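Local structure of uncharacterized protein YGR203W (Saccharomyces cerevisiae, 3FS5) at residues R19-G24 with E31-V36; S41-G46 with G51-Y56; R72-Q77 with L113-L118. The protein acts as a protein phosphatase and is built on the single-domain rhodanese fold shared with the catalytic domain of Cdc25. All blocks are in the same frame, centred on the assembly; numbering follows the deposited sequence.

Interaction 1 (R19-G24 with E31-V36); sequences RWMQEG and EPFQVV
The Phe33 ring is inserted between strand and helix, with Trp20 and Met21 both touching it. The planes of the phenyl ring of Phe33 and of the six-membered indole ring of Trp20 are turned 44° to each other, with their centroids 6.0 Å apart, and the two rings meet obliquely. Trp20 CE3 of the indole comes to 4.0 Å from Phe33 CB, and Trp20 CB reaches Phe33 CE2 at 3.8 Å. Met21 crosses the ring almost at right angles, bringing its CG to 3.8 Å from Phe33 CZ; the flexible, unbranched thioether chain suits this shallow, partly exposed spot. Phe33 reaches the helix because its CG is held between the backbone N and carbonyl carbon (chi1 63°), which sets the ring against the helix end.

The ring also lies along the end of the helix. Its CE2 is 3.4 Å from Trp20 O, a carbonyl already engaged by the backbone N of Gly24. Gly24 itself leaves the helix with a positive phi of 91°, a conformation in which a beta-carbon would jam against the preceding carbonyl oxygen. A water then joins the two backbones: it accepts from Phe33 N at 3.2 Å and donates only weakly to Gly24 O. Behind the contact, Trp20 meets Trp119 edge to face and packs on Ile87, which ties the indole into the buried interior.

Phe33 turns to helix 14-23 while the next residue, Gln34, packs on helix 63-78, the alternation expected of a strand covered on both faces. Helices on either side of a central parallel sheet are the three-layer alpha/beta/alpha architecture of the rhodanese fold.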
loop_
_atom_site.group_PDB
_atom_site.type_symbol
_atom_site.label_atom_id
_atom_site.label_comp_id
_atom_site.label_asym_id
_atom_site.label_seq_id
_atom_site.Cartn_x
_atom_site.Cartn_y
_atom_site.Cartn_z
ATOM N N ARG A 19 -1.216 2.433 -13.624
ATOM C CA ARG A 19 -0.855 1.622 -14.778
ATOM C C ARG A 19 -0.834 0.148 -14.366
ATOM O O ARG A 19 -1.352 -0.709 -15.082
ATOM C CB ARG A 19 0.515 2.045 -15.316
ATOM C CG ARG A 19 0.909 1.347 -16.607
ATOM C CD ARG A 19 2.241 1.863 -17.145
ATOM N NE ARG A 19 2.704 1.066 -18.281
ATOM C CZ ARG A 19 2.212 1.144 -19.516
ATOM N NH1 ARG A 19 2.705 0.365 -20.474
ATOM N NH2 ARG A 19 1.242 2.006 -19.801
ATOM N N TRP A 20 -0.246 -0.143 -13.205
ATOM C CA TRP A 20 -0.192 -1.516 -12.702
ATOM C C TRP A 20 -1.598 -2.080 -12.520
ATOM O O TRP A 20 -1.846 -3.262 -12.769
ATOM C CB TRP A 20 0.513 -1.575 -11.341
ATOM C CG TRP A 20 1.985 -1.316 -11.364
ATOM C CD1 TRP A 20 2.742 -0.911 -12.428
ATOM C CD2 TRP A 20 2.884 -1.439 -10.255
ATOM N NE1 TRP A 20 4.057 -0.775 -12.046
ATOM C CE2 TRP A 20 4.171 -1.093 -10.718
ATOM C CE3 TRP A 20 2.726 -1.810 -8.913
ATOM C CZ2 TRP A 20 5.296 -1.108 -9.887
ATOM C CZ3 TRP A 20 3.849 -1.825 -8.085
ATOM C CH2 TRP A 20 5.115 -1.475 -8.580
ATOM N N MET A 21 -2.512 -1.240 -12.050
ATOM C CA MET A 21 -3.882 -1.682 -11.826
ATOM C C MET A 21 -4.590 -1.988 -13.144
ATOM O O MET A 21 -5.343 -2.960 -13.238
ATOM C CB MET A 21 -4.644 -0.628 -11.020
ATOM C CG MET A 21 -4.172 -0.550 -9.566
ATOM S SD MET A 21 -4.965 0.730 -8.577
ATOM C CE MET A 21 -6.576 -0.006 -8.304
ATOM N N GLN A 22 -4.334 -1.168 -14.159
ATOM C CA GLN A 22 -4.936 -1.370 -15.473
ATOM C C GLN A 22 -4.463 -2.691 -16.090
ATOM O O GLN A 22 -5.255 -3.423 -16.683
ATOM C CB GLN A 22 -4.569 -0.213 -16.413
ATOM C CG GLN A 22 -5.232 1.125 -16.081
ATOM C CD GLN A 22 -6.715 1.146 -16.414
ATOM O OE1 GLN A 22 -7.503 0.403 -15.835
ATOM N NE2 GLN A 22 -7.098 1.998 -17.359
ATOM N N GLU A 23 -3.175 -2.995 -15.942
ATOM C CA GLU A 23 -2.597 -4.220 -16.500
ATOM C C GLU A 23 -2.777 -5.464 -15.638
ATOM O O GLU A 23 -2.736 -6.586 -16.147
ATOM C CB GLU A 23 -1.105 -4.019 -16.773
ATOM C CG GLU A 23 -0.807 -2.941 -17.791
ATOM C CD GLU A 23 0.658 -2.882 -18.160
ATOM O OE1 GLU A 23 1.489 -2.601 -17.273
ATOM O OE2 GLU A 23 0.980 -3.117 -19.342
ATOM N N GLY A 24 -2.953 -5.272 -14.334
ATOM C CA GLY A 24 -3.134 -6.405 -13.446
ATOM C C GLY A 24 -1.840 -6.939 -12.856
ATOM O O GLY A 24 -1.844 -7.945 -12.151
ATOM N N GLU A 31 4.990 -8.811 -12.102
ATOM C CA GLU A 31 4.736 -9.425 -10.804
ATOM C C GLU A 31 3.448 -8.878 -10.193
ATOM O O GLU A 31 2.955 -7.817 -10.584
ATOM C CB GLU A 31 5.899 -9.146 -9.846
ATOM C CG GLU A 31 7.248 -9.624 -10.336
ATOM C CD GLU A 31 8.358 -9.320 -9.349
ATOM O OE1 GLU A 31 8.486 -8.147 -8.944
ATOM O OE2 GLU A 31 9.103 -10.252 -8.980
ATOM N N PRO A 32 2.880 -9.602 -9.221
ATOM C CA PRO A 32 1.648 -9.154 -8.576
ATOM C C PRO A 32 1.934 -8.061 -7.551
ATOM O O PRO A 32 3.083 -7.855 -7.140
ATOM C CB PRO A 32 1.119 -10.432 -7.937
ATOM C CG PRO A 32 2.371 -11.127 -7.529
ATOM C CD PRO A 32 3.274 -10.938 -8.736
ATOM N N PHE A 33 0.891 -7.354 -7.137
ATOM C CA PHE A 33 1.058 -6.293 -6.152
ATOM C C PHE A 33 -0.135 -6.294 -5.204
ATOM O O PHE A 33 -1.167 -6.888 -5.497
ATOM C CB PHE A 33 1.180 -4.934 -6.860
ATOM C CG PHE A 33 -0.051 -4.537 -7.635
ATOM C CD1 PHE A 33 -1.108 -3.887 -7.005
ATOM C CD2 PHE A 33 -0.169 -4.849 -8.986
ATOM C CE1 PHE A 33 -2.264 -3.555 -7.708
ATOM C CE2 PHE A 33 -1.321 -4.521 -9.702
ATOM C CZ PHE A 33 -2.372 -3.874 -9.061
ATOM N N GLN A 34 0.026 -5.648 -4.055
ATOM C CA GLN A 34 -1.046 -5.555 -3.078
ATOM C C GLN A 34 -0.938 -4.241 -2.320
ATOM O O GLN A 34 0.092 -3.943 -1.714
ATOM C CB GLN A 34 -0.990 -6.715 -2.078
ATOM C CG GLN A 34 -2.072 -6.611 -1.001
ATOM C CD GLN A 34 -3.482 -6.629 -1.586
ATOM O OE1 GLN A 34 -4.325 -5.794 -1.246
ATOM N NE2 GLN A 34 -3.743 -7.591 -2.457
ATOM N N VAL A 35 -2.012 -3.461 -2.361
ATOM C CA VAL A 35 -2.057 -2.174 -1.684
ATOM C C VAL A 35 -2.492 -2.343 -0.234
ATOM O O VAL A 35 -3.470 -3.038 0.050
ATOM C CB VAL A 35 -3.052 -1.211 -2.390
ATOM C CG1 VAL A 35 -3.221 0.070 -1.575
ATOM C CG2 VAL A 35 -2.558 -0.889 -3.790
ATOM N N VAL A 36 -1.755 -1.721 0.679
ATOM C CA VAL A 36 -2.096 -1.771 2.099
ATOM C C VAL A 36 -2.299 -0.337 2.588
ATOM O O VAL A 36 -1.352 0.451 2.663
ATOM C CB VAL A 36 -0.986 -2.438 2.943
ATOM C CG1 VAL A 36 -1.424 -2.528 4.414
ATOM C CG2 VAL A 36 -0.693 -3.832 2.402
HETATM O O HOH W 1 -1.673 -8.199 -8.799
#

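Interaction 2 (S41-G46 with G51-Y56); sequences SDYMGG and GWHYAY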
loop_
_atom_site.group_PDB
_atom_site.type_symbol
_atom_site.label_atom_id
_atom_site.label_comp_id
_atom_site.label_asym_id
_atom_site.label_seq_id
_atom_site.Cartn_x
_atom_site.Cartn_y
_atom_site.Cartn_z
ATOM N N SER A 41 -9.022 6.230 11.272
ATOM C CA SER A 41 -10.373 6.666 10.957
ATOM C C SER A 41 -10.332 7.574 9.725
ATOM O O SER A 41 -11.358 7.816 9.096
ATOM C CB SER A 41 -11.013 7.380 12.161
ATOM O OG SER A 41 -10.174 8.392 12.672
ATOM N N ASP A 42 -9.145 8.065 9.364
ATOM C CA ASP A 42 -9.048 8.908 8.175
ATOM C C ASP A 42 -9.143 8.097 6.876
ATOM O O ASP A 42 -8.913 8.605 5.781
ATOM C CB ASP A 42 -7.785 9.791 8.206
ATOM C CG ASP A 42 -6.528 9.051 8.636
ATOM O OD1 ASP A 42 -6.609 8.008 9.310
ATOM O OD2 ASP A 42 -5.432 9.554 8.308
ATOM N N TYR A 43 -9.518 6.832 7.017
ATOM C CA TYR A 43 -9.706 5.938 5.883
ATOM C C TYR A 43 -11.007 6.363 5.204
ATOM O O TYR A 43 -11.239 6.077 4.029
ATOM C CB TYR A 43 -9.810 4.500 6.401
ATOM C CG TYR A 43 -10.215 3.442 5.400
ATOM C CD1 TYR A 43 -11.522 2.946 5.372
ATOM C CD2 TYR A 43 -9.279 2.884 4.530
ATOM C CE1 TYR A 43 -11.883 1.916 4.510
ATOM C CE2 TYR A 43 -9.628 1.856 3.662
ATOM C CZ TYR A 43 -10.926 1.374 3.657
ATOM O OH TYR A 43 -11.262 0.340 2.814
ATOM N N MET A 44 -11.841 7.070 5.964
ATOM C CA MET A 44 -13.141 7.555 5.506
ATOM C C MET A 44 -13.074 8.463 4.282
ATOM O O MET A 44 -12.180 9.295 4.163
ATOM C CB MET A 44 -13.835 8.313 6.651
ATOM C CG MET A 44 -15.153 8.992 6.267
ATOM S SD MET A 44 -15.840 10.043 7.591
ATOM C CE MET A 44 -15.090 11.614 7.201
ATOM N N GLY A 45 -14.036 8.300 3.378
ATOM C CA GLY A 45 -14.090 9.141 2.198
ATOM C C GLY A 45 -13.606 8.550 0.892
ATOM O O GLY A 45 -13.641 9.227 -0.134
ATOM N N GLY A 46 -13.152 7.300 0.921
ATOM C CA GLY A 46 -12.672 6.666 -0.293
ATOM C C GLY A 46 -11.357 5.928 -0.100
ATOM O O GLY A 46 -10.553 6.284 0.765
ATOM N N GLY A 51 -7.584 -2.821 -2.215
ATOM C CA GLY A 51 -6.519 -2.690 -1.234
ATOM C C GLY A 51 -6.960 -3.245 0.114
ATOM O O GLY A 51 -8.147 -3.485 0.315
ATOM N N TRP A 52 -6.023 -3.474 1.033
ATOM C CA TRP A 52 -6.387 -3.976 2.356
ATOM C C TRP A 52 -6.207 -2.852 3.371
ATOM O O TRP A 52 -5.283 -2.048 3.262
ATOM C CB TRP A 52 -5.527 -5.171 2.778
ATOM C CG TRP A 52 -5.611 -6.376 1.891
ATOM C CD1 TRP A 52 -6.597 -6.678 0.993
ATOM C CD2 TRP A 52 -4.666 -7.448 1.828
ATOM N NE1 TRP A 52 -6.317 -7.874 0.370
ATOM C CE2 TRP A 52 -5.138 -8.368 0.864
ATOM C CE3 TRP A 52 -3.461 -7.721 2.492
ATOM C CZ2 TRP A 52 -4.446 -9.545 0.546
ATOM C CZ3 TRP A 52 -2.772 -8.892 2.175
ATOM C CH2 TRP A 52 -3.269 -9.788 1.208
ATOM N N HIS A 53 -7.090 -2.813 4.360
ATOM C CA HIS A 53 -7.061 -1.777 5.384
ATOM C C HIS A 53 -6.507 -2.292 6.715
ATOM O O HIS A 53 -7.171 -3.055 7.412
ATOM C CB HIS A 53 -8.485 -1.229 5.554
ATOM C CG HIS A 53 -8.607 -0.130 6.560
ATOM N ND1 HIS A 53 -7.568 0.719 6.875
ATOM C CD2 HIS A 53 -9.669 0.290 7.288
ATOM C CE1 HIS A 53 -7.985 1.614 7.753
ATOM N NE2 HIS A 53 -9.256 1.376 8.018
ATOM N N TYR A 54 -5.278 -1.884 7.036
ATOM C CA TYR A 54 -4.591 -2.255 8.281
ATOM C C TYR A 54 -4.054 -0.993 8.954
ATOM O O TYR A 54 -2.982 -0.499 8.593
ATOM C CB TYR A 54 -3.416 -3.211 8.008
ATOM C CG TYR A 54 -3.833 -4.641 7.757
ATOM C CD1 TYR A 54 -4.409 -5.016 6.547
ATOM C CD2 TYR A 54 -3.688 -5.613 8.748
ATOM C CE1 TYR A 54 -4.834 -6.317 6.326
ATOM C CE2 TYR A 54 -4.111 -6.920 8.537
ATOM C CZ TYR A 54 -4.686 -7.264 7.324
ATOM O OH TYR A 54 -5.132 -8.545 7.102
ATOM N N ALA A 55 -4.790 -0.478 9.935
ATOM C CA ALA A 55 -4.395 0.746 10.631
ATOM C C ALA A 55 -2.987 0.694 11.227
ATOM O O ALA A 55 -2.628 -0.251 11.931
ATOM C CB ALA A 55 -5.415 1.078 11.724
ATOM N N TYR A 56 -2.201 1.727 10.946
ATOM C CA TYR A 56 -0.836 1.816 11.447
ATOM C C TYR A 56 -0.747 1.675 12.968
ATOM O O TYR A 56 0.099 0.944 13.483
ATOM C CB TYR A 56 -0.214 3.150 11.045
ATOM C CG TYR A 56 1.179 3.340 11.593
ATOM C CD1 TYR A 56 2.261 2.667 11.039
ATOM C CD2 TYR A 56 1.412 4.174 12.685
ATOM C CE1 TYR A 56 3.543 2.817 11.553
ATOM C CE2 TYR A 56 2.690 4.333 13.208
ATOM C CZ TYR A 56 3.750 3.651 12.637
ATOM O OH TYR A 56 5.019 3.803 13.144
HETATM O O HOH W 2 -9.042 -0.865 1.756
#
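Tyr43 OH is 2.7 Å from a water that bridges weakly to Gly51 O, at 3.1 Å. The water sits in the plane of the phenol ring at its edge, so the hydroxyl reaches the second segment indirectly. The direct contact is aromatic. Tyr43 and His53 stack face to face, with planes only 5° apart and centroids separated by 3.8 Å. His53 CD2 lies over the middle of the phenol ring, while NE2 comes to 3.5 Å from Tyr43 CG, and the overlap runs across nearly the whole imidazole. Both residues place CG opposite the backbone N (chi1 171° in Tyr43), which brings the two rings face to face between the segments. The imidazole is held against turning by its other nitrogen, since ND1 gives its N-H to Asp37 O. A flat histidine therefore offers both a stacking surface and a donor here. Tyr43 also stacks with His47 and begins a type II beta turn ending at Gly46, in which Gly45 adopts the positive phi usual for its position.

Asp42, next to Tyr43, hydrogen-bonds the hydroxyl of the hydroxyethyl adduct on the modified cysteine at position 90. The stack joins the loop after strand 33-37 to strand 52-53, the edge strand beside it in the parallel sheet, while Trp52 and Tyr54, flanking His53, pack on helix 63-78.

Interaction 3 (R72-Q77 with L113-L118); sequences RLLEKQ and LSRCRL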
loop_
_atom_site.group_PDB
_atom_site.type_symbol
_atom_site.label_atom_id
_atom_site.label_comp_id
_atom_site.label_asym_id
_atom_site.label_seq_id
_atom_site.Cartn_x
_atom_site.Cartn_y
_atom_site.Cartn_z
ATOM N N ARG A 72 -0.840 -13.036 5.512
ATOM C CA ARG A 72 -1.704 -12.857 4.351
ATOM C C ARG A 72 -0.906 -12.506 3.111
ATOM O O ARG A 72 -1.158 -13.043 2.032
ATOM C CB ARG A 72 -2.740 -11.757 4.591
ATOM C CG ARG A 72 -3.911 -12.163 5.452
ATOM C CD ARG A 72 -4.997 -11.098 5.410
ATOM N NE ARG A 72 -5.672 -11.048 4.114
ATOM C CZ ARG A 72 -6.617 -10.167 3.800
ATOM N NH1 ARG A 72 -7.182 -10.194 2.601
ATOM N NH2 ARG A 72 -6.993 -9.249 4.681
ATOM N N LEU A 73 0.044 -11.589 3.266
ATOM C CA LEU A 73 0.874 -11.165 2.148
ATOM C C LEU A 73 1.679 -12.326 1.571
ATOM O O LEU A 73 1.660 -12.556 0.363
ATOM C CB LEU A 73 1.820 -10.038 2.585
ATOM C CG LEU A 73 1.147 -8.686 2.865
ATOM C CD1 LEU A 73 2.180 -7.686 3.360
ATOM C CD2 LEU A 73 0.470 -8.170 1.592
ATOM N N LEU A 74 2.378 -13.059 2.435
ATOM C CA LEU A 74 3.201 -14.178 1.983
ATOM C C LEU A 74 2.374 -15.297 1.369
ATOM O O LEU A 74 2.833 -15.995 0.465
ATOM C CB LEU A 74 4.049 -14.715 3.142
ATOM C CG LEU A 74 5.159 -13.764 3.602
ATOM C CD1 LEU A 74 5.886 -14.334 4.813
ATOM C CD2 LEU A 74 6.135 -13.541 2.446
ATOM N N GLU A 75 1.150 -15.458 1.856
ATOM C CA GLU A 75 0.264 -16.488 1.337
ATOM C C GLU A 75 -0.116 -16.133 -0.101
ATOM O O GLU A 75 -0.190 -17.004 -0.971
ATOM C CB GLU A 75 -0.977 -16.592 2.223
ATOM C CG GLU A 75 -1.864 -17.776 1.914
ATOM C CD GLU A 75 -2.773 -18.123 3.076
ATOM O OE1 GLU A 75 -2.245 -18.505 4.145
ATOM O OE2 GLU A 75 -4.009 -18.010 2.925
ATOM N N LYS A 76 -0.340 -14.847 -0.348
ATOM C CA LYS A 76 -0.685 -14.370 -1.685
ATOM C C LYS A 76 0.532 -14.488 -2.607
ATOM O O LYS A 76 0.407 -14.830 -3.786
ATOM C CB LYS A 76 -1.139 -12.904 -1.614
ATOM C CG LYS A 76 -1.547 -12.277 -2.948
ATOM C CD LYS A 76 -2.079 -10.856 -2.729
ATOM C CE LYS A 76 -2.767 -10.272 -3.967
ATOM N NZ LYS A 76 -1.823 -9.953 -5.067
ATOM N N GLN A 77 1.712 -14.208 -2.062
ATOM C CA GLN A 77 2.943 -14.271 -2.843
ATOM C C GLN A 77 3.244 -15.697 -3.302
ATOM O O GLN A 77 3.643 -15.922 -4.446
ATOM C CB GLN A 77 4.113 -13.715 -2.016
ATOM C CG GLN A 77 5.428 -13.576 -2.783
ATOM C CD GLN A 77 6.241 -14.862 -2.825
ATOM O OE1 GLN A 77 7.133 -15.017 -3.662
ATOM N NE2 GLN A 77 5.947 -15.784 -1.915
ATOM N N LEU A 113 12.965 -12.243 2.921
ATOM C CA LEU A 113 13.374 -10.953 2.384
ATOM C C LEU A 113 13.269 -10.887 0.867
ATOM O O LEU A 113 12.967 -9.832 0.312
ATOM C CB LEU A 113 14.810 -10.624 2.797
ATOM C CG LEU A 113 15.039 -10.034 4.191
ATOM C CD1 LEU A 113 16.521 -9.725 4.369
ATOM C CD2 LEU A 113 14.210 -8.763 4.360
ATOM N N SER A 114 13.512 -12.011 0.200
ATOM C CA SER A 114 13.460 -12.053 -1.259
ATOM C C SER A 114 12.055 -12.233 -1.831
ATOM O O SER A 114 11.850 -12.110 -3.039
ATOM C CB SER A 114 14.354 -13.184 -1.775
ATOM O OG SER A 114 13.912 -14.437 -1.277
ATOM N N ARG A 115 11.084 -12.519 -0.972
ATOM C CA ARG A 115 9.720 -12.726 -1.443
ATOM C C ARG A 115 8.875 -11.469 -1.631
ATOM O O ARG A 115 7.797 -11.529 -2.227
ATOM C CB ARG A 115 8.988 -13.684 -0.505
ATOM C CG ARG A 115 9.472 -15.119 -0.613
ATOM C CD ARG A 115 8.304 -16.069 -0.436
ATOM N NE ARG A 115 8.195 -16.572 0.919
ATOM C CZ ARG A 115 7.093 -17.098 1.439
ATOM N NH1 ARG A 115 7.111 -17.540 2.686
ATOM N NH2 ARG A 115 5.970 -17.154 0.733
ATOM N N CYS A 116 9.357 -10.339 -1.125
ATOM C CA CYS A 116 8.618 -9.081 -1.228
ATOM C C CYS A 116 9.484 -7.907 -1.659
ATOM O O CYS A 116 10.705 -7.928 -1.505
ATOM C CB CYS A 116 7.996 -8.708 0.128
ATOM S SG CYS A 116 6.817 -9.871 0.827
ATOM N N ARG A 117 8.825 -6.886 -2.202
ATOM C CA ARG A 117 9.463 -5.633 -2.602
ATOM C C ARG A 117 8.540 -4.638 -1.912
ATOM O O ARG A 117 7.328 -4.744 -2.033
ATOM C CB ARG A 117 9.417 -5.415 -4.117
ATOM C CG ARG A 117 10.133 -6.470 -4.946
ATOM C CD ARG A 117 10.081 -6.116 -6.432
ATOM N NE ARG A 117 10.314 -7.283 -7.276
ATOM C CZ ARG A 117 11.472 -7.931 -7.355
ATOM N NH1 ARG A 117 11.588 -8.992 -8.147
ATOM N NH2 ARG A 117 12.514 -7.509 -6.656
ATOM N N LEU A 118 9.100 -3.684 -1.179
ATOM C CA LEU A 118 8.265 -2.731 -0.460
ATOM C C LEU A 118 8.234 -1.346 -1.083
ATOM O O LEU A 118 9.279 -0.777 -1.401
ATOM C CB LEU A 118 8.735 -2.630 0.994
ATOM C CG LEU A 118 8.774 -3.953 1.762
ATOM C CD1 LEU A 118 9.288 -3.706 3.178
ATOM C CD2 LEU A 118 7.382 -4.574 1.798
#
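Arg115 carries most of this contact, reaching from the turn before strand 116-121 back over helix 63-78. Its side chain bends at both middle torsions (chi2 -144°, chi3 -97°), and this fold swings the guanidinium over Leu74. Leu74 CD2 lies 3.8 Å from Arg115 CZ, over the centre of one face of the flat group, and Leu74 CB is 3.9 Å from Arg115 NH2. A methyl group against a guanidinium face is a good fit, because the N-H groups lie in the plane and the face itself is poorly hydrated. Arg115 NH2 also comes to 3.4 Å from Leu74 O, a distance that does not settle whether a bond forms. Gln77 crosses the arginine chain at about a right angle; its CG approaches Arg115 O at 3.2 Å, and its amide plane stands 67° from that of the guanidinium. The amide is probably reversed in the model, so which of its atoms faces the arginine is doubtful.

With Cys116 the chain enters the strand. Its SG touches Leu74 CD2 at 4.1 Å, so that one leucine branch fills the space between the thiol and the guanidinium; a small, weakly polar thiol suits this buried place. Next along, Arg117 makes no contact with the helix and instead pairs with Glu31, while Leu118 packs on helix 96-106.

With an alanine at Arg115 the face over Leu74 CD2 is gone, which would probably leave that methyl uncovered and Gln77 freer to turn.

The chemistry is thus mixed: a charged group gives its flat face to a leucine methyl, while its methylenes run past the Gln77 amide, and NH2 lies near Leu74 O and that amide, where any bond remains unsettled.

In the fold
All three interactions reach one parallel sheet; interactions 1 and 3 bring in helices 14-23 and 63-78. The centres of interactions 1 and 2 are about 18 Å apart, yet their strands are neighbours, joined by a probable hydrogen bond from Trp52 N to Val35 O at 2.8 Å. Interactions 1 and 3, about 14 Å between centres, are tied by the salt bridge of Arg117 NE to Glu31 OE1 at 2.6 Å. Tyr54 OH and Arg72 NH2, 3.1 Å apart, connect interactions 2 and 3. Interaction 2 borders position 90, whose cysteine begins the CX5R sequence ending at Arg96, consistent with the phosphate-binding loop of Cdc25 relatives; interactions 1 and 3 are packing contacts of the scaffold.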